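Local coordinates for ATP-dependent CLP protease, putative (Plasmodium falciparum, PDB 2F6I), which probably cuts proteins into small peptides as the serine protease component of an ATP-dependent Clp system, this chain being its catalytic domain, at residues Arg40-Ala53 against Asp70-Glu84. Sequence-based numbering, arbitrary orientation.
Sequences RIIYLTDEINKKTA and DIKIYINSPGGSINE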
ATOM      1  N   ARG C  40     -37.352  22.072  15.739  1.00 48.53           N
ATOM      2  CA  ARG C  40     -36.335  23.017  16.182  1.00 47.12           C
ATOM      3  C   ARG C  40     -35.249  22.360  17.023  1.00 46.89           C
ATOM      4  O   ARG C  40     -34.605  23.018  17.838  1.00 48.44           O
ATOM      5  CB  ARG C  40     -36.980  24.139  16.992  1.00 46.68           C
ATOM      6  CG  ARG C  40     -38.062  24.889  16.256  1.00 46.22           C
ATOM      7  CD  ARG C  40     -37.843  26.379  16.401  1.00 46.14           C
ATOM      8  NE  ARG C  40     -37.860  27.022  15.097  1.00 46.34           N
ATOM      9  CZ  ARG C  40     -37.203  28.135  14.805  1.00 47.45           C
ATOM     10  NH1 ARG C  40     -36.466  28.739  15.725  1.00 47.00           N
ATOM     11  NH2 ARG C  40     -37.277  28.639  13.584  1.00 50.52           N
ATOM     12  N   ILE C  41     -35.039  21.066  16.821  1.00 45.73           N
ATOM     13  CA  ILE C  41     -34.032  20.343  17.579  1.00 45.01           C
ATOM     14  C   ILE C  41     -32.897  19.870  16.674  1.00 45.14           C
ATOM     15  O   ILE C  41     -33.119  19.159  15.699  1.00 46.27           O
ATOM     16  CB  ILE C  41     -34.679  19.151  18.314  1.00 43.59           C
ATOM     17  CG1 ILE C  41     -35.772  19.679  19.250  1.00 43.09           C
ATOM     18  CG2 ILE C  41     -33.629  18.375  19.096  1.00 42.47           C
ATOM     19  CD1 ILE C  41     -36.535  18.610  20.003  1.00 43.50           C
ATOM     20  N   ILE C  42     -31.679  20.283  17.006  1.00 46.13           N
ATOM     21  CA  ILE C  42     -30.502  19.932  16.223  1.00 46.43           C
ATOM     22  C   ILE C  42     -29.459  19.185  17.042  1.00 47.16           C
ATOM     23  O   ILE C  42     -29.359  19.361  18.257  1.00 46.72           O
ATOM     24  CB  ILE C  42     -29.829  21.199  15.643  1.00 47.66           C
ATOM     25  CG1 ILE C  42     -30.758  21.869  14.636  1.00 47.70           C
ATOM     26  CG2 ILE C  42     -28.503  20.839  14.980  1.00 48.58           C
ATOM     27  CD1 ILE C  42     -30.179  23.131  14.036  1.00 50.32           C
ATOM     28  N   TYR C  43     -28.677  18.355  16.359  1.00 47.56           N
ATOM     29  CA  TYR C  43     -27.621  17.597  17.008  1.00 48.47           C
ATOM     30  C   TYR C  43     -26.250  18.025  16.503  1.00 49.40           C
ATOM     31  O   TYR C  43     -26.020  18.126  15.299  1.00 50.81           O
ATOM     32  CB  TYR C  43     -27.785  16.096  16.754  1.00 47.49           C
ATOM     33  CG  TYR C  43     -28.987  15.470  17.416  1.00 48.80           C
ATOM     34  CD1 TYR C  43     -30.276  15.747  16.972  1.00 48.90           C
ATOM     35  CD2 TYR C  43     -28.832  14.588  18.485  1.00 48.55           C
ATOM     36  CE1 TYR C  43     -31.384  15.161  17.574  1.00 49.11           C
ATOM     37  CE2 TYR C  43     -29.932  13.998  19.096  1.00 49.39           C
ATOM     38  CZ  TYR C  43     -31.204  14.289  18.635  1.00 49.77           C
ATOM     39  OH  TYR C  43     -32.298  13.711  19.236  1.00 51.52           O
ATOM     40  N   LEU C  44     -25.350  18.299  17.438  1.00 49.20           N
ATOM     41  CA  LEU C  44     -23.981  18.667  17.118  1.00 49.58           C
ATOM     42  C   LEU C  44     -23.208  17.539  17.779  1.00 51.39           C
ATOM     43  O   LEU C  44     -22.588  17.719  18.825  1.00 51.37           O
ATOM     44  CB  LEU C  44     -23.617  20.017  17.742  1.00 48.53           C
ATOM     45  CG  LEU C  44     -22.160  20.477  17.604  1.00 50.15           C
ATOM     46  CD1 LEU C  44     -21.742  20.452  16.149  1.00 51.39           C
ATOM     47  CD2 LEU C  44     -22.008  21.879  18.178  1.00 50.51           C
ATOM     48  N   THR C  45     -23.282  16.361  17.168  1.00 52.98           N
ATOM     49  CA  THR C  45     -22.629  15.177  17.706  1.00 55.80           C
ATOM     50  C   THR C  45     -21.472  14.666  16.859  1.00 55.92           C
ATOM     51  O   THR C  45     -21.094  13.500  16.951  1.00 56.86           O
ATOM     52  CB  THR C  45     -23.652  14.038  17.897  1.00 56.76           C
ATOM     53  OG1 THR C  45     -24.344  13.801  16.664  1.00 58.58           O
ATOM     54  CG2 THR C  45     -24.663  14.412  18.975  1.00 56.24           C
ATOM     55  N   ASP C  46     -20.910  15.548  16.042  1.00 57.04           N
ATOM     56  CA  ASP C  46     -19.784  15.200  15.184  1.00 57.69           C
ATOM     57  C   ASP C  46     -18.632  16.139  15.485  1.00 56.91           C
ATOM     58  O   ASP C  46     -18.771  17.070  16.272  1.00 56.83           O
ATOM     59  CB  ASP C  46     -20.159  15.360  13.708  1.00 60.53           C
ATOM     60  CG  ASP C  46     -20.191  14.040  12.965  1.00 63.92           C
ATOM     61  OD1 ASP C  46     -19.267  13.221  13.162  1.00 64.50           O
ATOM     62  OD2 ASP C  46     -21.135  13.831  12.169  1.00 64.80           O
ATOM     63  N   GLU C  47     -17.490  15.886  14.859  1.00 56.47           N
ATOM     64  CA  GLU C  47     -16.333  16.749  15.034  1.00 56.22           C
ATOM     65  C   GLU C  47     -16.693  18.050  14.337  1.00 53.70           C
ATOM     66  O   GLU C  47     -17.503  18.057  13.412  1.00 53.05           O
ATOM     67  CB  GLU C  47     -15.106  16.133  14.363  1.00 60.16           C
ATOM     68  CG  GLU C  47     -14.478  14.991  15.137  1.00 67.93           C
ATOM     69  CD  GLU C  47     -13.510  14.181  14.296  1.00 71.49           C
ATOM     70  OE1 GLU C  47     -12.776  14.780  13.482  1.00 74.31           O
ATOM     71  OE2 GLU C  47     -13.478  12.943  14.458  1.00 74.18           O
ATOM     72  N   ILE C  48     -16.114  19.155  14.785  1.00 51.37           N
ATOM     73  CA  ILE C  48     -16.401  20.430  14.151  1.00 49.98           C
ATOM     74  C   ILE C  48     -15.385  20.665  13.049  1.00 50.54           C
ATOM     75  O   ILE C  48     -14.218  20.953  13.311  1.00 49.34           O
ATOM     76  CB  ILE C  48     -16.350  21.597  15.157  1.00 50.02           C
ATOM     77  CG1 ILE C  48     -17.489  21.449  16.171  1.00 48.94           C
ATOM     78  CG2 ILE C  48     -16.466  22.930  14.417  1.00 47.96           C
ATOM     79  CD1 ILE C  48     -17.548  22.556  17.194  1.00 49.01           C
ATOM     80  N   ASN C  49     -15.841  20.524  11.811  1.00 50.85           N
ATOM     81  CA  ASN C  49     -14.981  20.720  10.658  1.00 51.77           C
ATOM     82  C   ASN C  49     -15.735  21.496   9.590  1.00 52.53           C
ATOM     83  O   ASN C  49     -16.886  21.879   9.783  1.00 53.26           O
ATOM     84  CB  ASN C  49     -14.518  19.367  10.110  1.00 50.51           C
ATOM     85  CG  ASN C  49     -15.673  18.481   9.679  1.00 49.69           C
ATOM     86  OD1 ASN C  49     -15.614  17.262   9.814  1.00 49.18           O
ATOM     87  ND2 ASN C  49     -16.721  19.090   9.144  1.00 50.17           N
ATOM     88  N   LYS C  50     -15.076  21.716   8.461  1.00 53.40           N
ATOM     89  CA  LYS C  50     -15.659  22.451   7.353  1.00 55.31           C
ATOM     90  C   LYS C  50     -17.072  21.977   7.020  1.00 55.31           C
ATOM     91  O   LYS C  50     -18.017  22.767   6.992  1.00 55.37           O
ATOM     92  CB  LYS C  50     -14.767  22.299   6.122  1.00 58.89           C
ATOM     93  CG  LYS C  50     -15.097  23.231   4.977  1.00 61.90           C
ATOM     94  CD  LYS C  50     -14.718  24.656   5.319  1.00 65.03           C
ATOM     95  CE  LYS C  50     -14.954  25.582   4.143  1.00 64.03           C
ATOM     96  NZ  LYS C  50     -14.565  26.968   4.501  1.00 67.46           N
ATOM     97  N   LYS C  51     -17.207  20.677   6.775  1.00 54.56           N
ATOM     98  CA  LYS C  51     -18.486  20.081   6.409  1.00 53.65           C
ATOM     99  C   LYS C  51     -19.597  20.218   7.444  1.00 52.28           C
ATOM    100  O   LYS C  51     -20.676  20.725   7.138  1.00 52.42           O
ATOM    101  CB  LYS C  51     -18.285  18.602   6.069  1.00 55.24           C
ATOM    102  CG  LYS C  51     -19.552  17.880   5.640  1.00 59.30           C
ATOM    103  CD  LYS C  51     -19.256  16.437   5.250  1.00 63.31           C
ATOM    104  CE  LYS C  51     -20.530  15.688   4.882  1.00 65.74           C
ATOM    105  NZ  LYS C  51     -21.485  15.625   6.027  1.00 68.71           N
ATOM    106  N   THR C  52     -19.340  19.763   8.665  1.00 50.90           N
ATOM    107  CA  THR C  52     -20.349  19.820   9.715  1.00 49.30           C
ATOM    108  C   THR C  52     -20.727  21.245  10.114  1.00 48.10           C
ATOM    109  O   THR C  52     -21.890  21.524  10.412  1.00 46.93           O
ATOM    110  CB  THR C  52     -19.893  19.029  10.955  1.00 47.18           C
ATOM    111  OG1 THR C  52     -18.712  19.624  11.507  1.00 47.56           O
ATOM    112  CG2 THR C  52     -19.589  17.588  10.564  1.00 45.96           C
ATOM    113  N   ALA C  53     -19.751  22.146  10.113  1.00 47.34           N
ATOM    114  CA  ALA C  53     -20.011  23.537  10.460  1.00 48.24           C
ATOM    115  C   ALA C  53     -20.930  24.153   9.408  1.00 48.59           C
ATOM    116  O   ALA C  53     -21.832  24.925   9.729  1.00 47.77           O
ATOM    117  CB  ALA C  53     -18.703  24.313  10.535  1.00 46.21           C
ATOM    118  N   ASP C  70     -37.416  29.222  20.152  1.00 57.44           N
ATOM    119  CA  ASP C  70     -36.185  28.621  20.646  1.00 56.31           C
ATOM    120  C   ASP C  70     -35.708  27.402  19.859  1.00 54.42           C
ATOM    121  O   ASP C  70     -36.497  26.539  19.469  1.00 53.74           O
ATOM    122  CB  ASP C  70     -36.352  28.247  22.122  1.00 57.18           C
ATOM    123  CG  ASP C  70     -36.229  29.447  23.045  1.00 58.56           C
ATOM    124  OD1 ASP C  70     -36.701  30.542  22.670  1.00 57.58           O
ATOM    125  OD2 ASP C  70     -35.668  29.290  24.150  1.00 59.02           O
ATOM    126  N   ILE C  71     -34.401  27.356  19.628  1.00 51.86           N
ATOM    127  CA  ILE C  71     -33.760  26.251  18.931  1.00 49.14           C
ATOM    128  C   ILE C  71     -32.958  25.482  19.981  1.00 49.22           C
ATOM    129  O   ILE C  71     -32.177  26.076  20.728  1.00 48.92           O
ATOM    130  CB  ILE C  71     -32.785  26.758  17.841  1.00 47.56           C
ATOM    131  CG1 ILE C  71     -33.559  27.486  16.742  1.00 45.33           C
ATOM    132  CG2 ILE C  71     -32.001  25.590  17.259  1.00 45.32           C
ATOM    133  CD1 ILE C  71     -32.671  28.105  15.677  1.00 42.14           C
ATOM    134  N   LYS C  72     -33.164  24.170  20.050  1.00 47.41           N
ATOM    135  CA  LYS C  72     -32.442  23.342  21.008  1.00 47.09           C
ATOM    136  C   LYS C  72     -31.331  22.569  20.302  1.00 47.29           C
ATOM    137  O   LYS C  72     -31.555  21.962  19.250  1.00 44.45           O
ATOM    138  CB  LYS C  72     -33.388  22.355  21.691  1.00 48.22           C
ATOM    139  CG  LYS C  72     -32.685  21.446  22.684  1.00 52.74           C
ATOM    140  CD  LYS C  72     -33.595  20.341  23.206  1.00 55.77           C
ATOM    141  CE  LYS C  72     -34.712  20.887  24.079  1.00 58.02           C
ATOM    142  NZ  LYS C  72     -35.532  19.776  24.643  1.00 58.54           N
ATOM    143  N   ILE C  73     -30.139  22.587  20.889  1.00 45.85           N
ATOM    144  CA  ILE C  73     -28.997  21.891  20.310  1.00 45.32           C
ATOM    145  C   ILE C  73     -28.316  20.937  21.290  1.00 46.25           C
ATOM    146  O   ILE C  73     -27.766  21.367  22.307  1.00 44.85           O
ATOM    147  CB  ILE C  73     -27.937  22.894  19.797  1.00 45.42           C
ATOM    148  CG1 ILE C  73     -28.539  23.767  18.696  1.00 46.41           C
ATOM    149  CG2 ILE C  73     -26.716  22.148  19.270  1.00 44.82           C
ATOM    150  CD1 ILE C  73     -27.558  24.738  18.074  1.00 45.77           C
ATOM    151  N   TYR C  74     -28.361  19.642  20.986  1.00 46.18           N
ATOM    152  CA  TYR C  74     -27.702  18.648  21.826  1.00 45.14           C
ATOM    153  C   TYR C  74     -26.243  18.653  21.386  1.00 45.10           C
ATOM    154  O   TYR C  74     -25.958  18.629  20.189  1.00 44.64           O
ATOM    155  CB  TYR C  74     -28.301  17.256  21.612  1.00 44.85           C
ATOM    156  CG  TYR C  74     -29.703  17.082  22.152  1.00 46.57           C
ATOM    157  CD1 TYR C  74     -30.794  16.976  21.290  1.00 47.39           C
ATOM    158  CD2 TYR C  74     -29.939  17.011  23.526  1.00 47.65           C
ATOM    159  CE1 TYR C  74     -32.087  16.799  21.780  1.00 48.30           C
ATOM    160  CE2 TYR C  74     -31.232  16.835  24.028  1.00 48.96           C
ATOM    161  CZ  TYR C  74     -32.299  16.730  23.148  1.00 49.66           C
ATOM    162  OH  TYR C  74     -33.577  16.550  23.629  1.00 51.88           O
ATOM    163  N   ILE C  75     -25.322  18.691  22.343  1.00 43.87           N
ATOM    164  CA  ILE C  75     -23.907  18.723  22.008  1.00 42.82           C
ATOM    165  C   ILE C  75     -23.103  17.581  22.616  1.00 43.25           C
ATOM    166  O   ILE C  75     -23.121  17.363  23.828  1.00 44.03           O
ATOM    167  CB  ILE C  75     -23.265  20.057  22.442  1.00 42.71           C
ATOM    168  CG1 ILE C  75     -24.057  21.230  21.860  1.00 43.43           C
ATOM    169  CG2 ILE C  75     -21.819  20.119  21.965  1.00 41.91           C
ATOM    170  CD1 ILE C  75     -23.577  22.593  22.338  1.00 42.10           C
ATOM    171  N   ASN C  76     -22.392  16.871  21.745  1.00 42.79           N
ATOM    172  CA  ASN C  76     -21.537  15.742  22.102  1.00 42.20           C
ATOM    173  C   ASN C  76     -20.461  15.781  21.025  1.00 42.30           C
ATOM    174  O   ASN C  76     -20.538  15.058  20.036  1.00 42.49           O
ATOM    175  CB  ASN C  76     -22.324  14.429  22.015  1.00 42.55           C
ATOM    176  CG  ASN C  76     -21.496  13.216  22.415  1.00 44.19           C
ATOM    177  OD1 ASN C  76     -20.311  13.327  22.731  1.00 43.14           O
ATOM    178  ND2 ASN C  76     -22.125  12.047  22.403  1.00 44.84           N
ATOM    179  N   SER C  77     -19.467  16.643  21.216  1.00 42.71           N
ATOM    180  CA  SER C  77     -18.408  16.817  20.231  1.00 42.05           C
ATOM    181  C   SER C  77     -17.048  17.128  20.842  1.00 42.40           C
ATOM    182  O   SER C  77     -16.950  17.866  21.818  1.00 44.39           O
ATOM    183  CB  SER C  77     -18.800  17.944  19.270  1.00 42.21           C
ATOM    184  OG  SER C  77     -17.706  18.364  18.474  1.00 45.17           O
ATOM    185  N   PRO C  78     -15.976  16.565  20.267  1.00 42.03           N
ATOM    186  CA  PRO C  78     -14.612  16.785  20.756  1.00 41.99           C
ATOM    187  C   PRO C  78     -14.054  18.084  20.189  1.00 42.48           C
ATOM    188  O   PRO C  78     -12.879  18.399  20.366  1.00 44.06           O
ATOM    189  CB  PRO C  78     -13.867  15.570  20.225  1.00 41.57           C
ATOM    190  CG  PRO C  78     -14.501  15.394  18.878  1.00 42.94           C
ATOM    191  CD  PRO C  78     -15.984  15.562  19.184  1.00 42.36           C
ATOM    192  N   GLY C  79     -14.908  18.835  19.506  1.00 42.07           N
ATOM    193  CA  GLY C  79     -14.471  20.082  18.913  1.00 42.79           C
ATOM    194  C   GLY C  79     -13.892  19.827  17.536  1.00 42.74           C
ATOM    195  O   GLY C  79     -14.340  18.926  16.828  1.00 40.98           O
ATOM    196  N   GLY C  80     -12.893  20.616  17.156  1.00 43.16           N
ATOM    197  CA  GLY C  80     -12.274  20.449  15.855  1.00 46.61           C
ATOM    198  C   GLY C  80     -11.567  21.705  15.379  1.00 49.11           C
ATOM    199  O   GLY C  80     -10.540  22.102  15.932  1.00 50.91           O
ATOM    200  N   SER C  81     -12.122  22.333  14.348  1.00 50.54           N
ATOM    201  CA  SER C  81     -11.556  23.553  13.781  1.00 51.38           C
ATOM    202  C   SER C  81     -12.050  24.787  14.536  1.00 52.10           C
ATOM    203  O   SER C  81     -13.254  24.970  14.717  1.00 51.95           O
ATOM    204  CB  SER C  81     -11.946  23.666  12.306  1.00 50.53           C
ATOM    205  OG  SER C  81     -11.613  24.940  11.788  1.00 54.14           O
ATOM    206  N   ILE C  82     -11.121  25.630  14.979  1.00 51.69           N
ATOM    207  CA  ILE C  82     -11.498  26.834  15.705  1.00 51.29           C
ATOM    208  C   ILE C  82     -12.116  27.876  14.774  1.00 52.30           C
ATOM    209  O   ILE C  82     -13.019  28.608  15.182  1.00 53.32           O
ATOM    210  CB  ILE C  82     -10.290  27.434  16.462  1.00 50.79           C
ATOM    211  CG1 ILE C  82      -9.885  26.489  17.598  1.00 50.63           C
ATOM    212  CG2 ILE C  82     -10.648  28.801  17.026  1.00 50.20           C
ATOM    213  CD1 ILE C  82      -8.775  27.010  18.486  1.00 51.14           C
ATOM    214  N   ASN C  83     -11.641  27.942  13.530  1.00 52.28           N
ATOM    215  CA  ASN C  83     -12.201  28.884  12.559  1.00 53.10           C
ATOM    216  C   ASN C  83     -13.659  28.523  12.305  1.00 52.18           C
ATOM    217  O   ASN C  83     -14.542  29.380  12.346  1.00 50.36           O
ATOM    218  CB  ASN C  83     -11.447  28.824  11.228  1.00 56.06           C
ATOM    219  CG  ASN C  83     -10.255  29.756  11.186  1.00 59.83           C
ATOM    220  OD1 ASN C  83     -10.400  30.973  11.314  1.00 61.93           O
ATOM    221  ND2 ASN C  83      -9.065  29.188  10.996  1.00 61.29           N
ATOM    222  N   GLU C  84     -13.900  27.245  12.039  1.00 51.19           N
ATOM    223  CA  GLU C  84     -15.246  26.766  11.780  1.00 51.71           C
ATOM    224  C   GLU C  84     -16.089  26.880  13.042  1.00 50.45           C
ATOM    225  O   GLU C  84     -17.313  27.006  12.975  1.00 48.96           O
ATOM    226  CB  GLU C  84     -15.202  25.318  11.289  1.00 54.34           C
ATOM    227  CG  GLU C  84     -14.445  25.147   9.978  1.00 58.54           C
ATOM    228  CD  GLU C  84     -14.965  26.068   8.880  1.00 63.95           C
ATOM    229  OE1 GLU C  84     -16.158  25.956   8.520  1.00 64.57           O
ATOM    230  OE2 GLU C  84     -14.181  26.908   8.379  1.00 66.30           O
TER
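I42 is gripped by strand 71-77 through both backbone polar atoms: its N donates to K72 O (2.8 Å) and its O takes Y74 N (2.9 Å). L44 repeats this with Y74 O and N76 N, making a parallel ladder. The buried side is the face with I42, L44, I73 and I75, where L44 CB lies 4.1 Å from I73 CG2 and helix 50-66 covers I42. On the other face I41, Y43 and K72 keep some access to solvent, but Y74 is buried: its CD1 sits over one face of the Y43 ring, near its rim and 3.8 Å from Y43 CE2, the planes inclined at 38°, while I41 CG2 comes within 3.5 Å of Y74 CE1; L61 of a neighbouring subunit packs on both tyrosines. Past the strands, S77 OG, anti to its own N (chi1 167°), donates to D46 O (2.8 Å) and accepts from G79 N in an ST turn. I48 then bonds through its N to G79 O (2.7 Å) and through its O to S81 N. Beyond S81, the N-cap of helix 82-94, E84 OE1 and CB rest on A53 CB, but the salt bridge to K50 is long; K50 NZ and E84 OE1 bond N76 O and ND2 of a different neighbouring subunit. P78's side chain is about 9 Å from that of H134, the predicted active-site residue. The pairing joins the outermost strand of the chain's parallel sheet to its neighbour in a beta-alpha-beta unit of the ClpP fold.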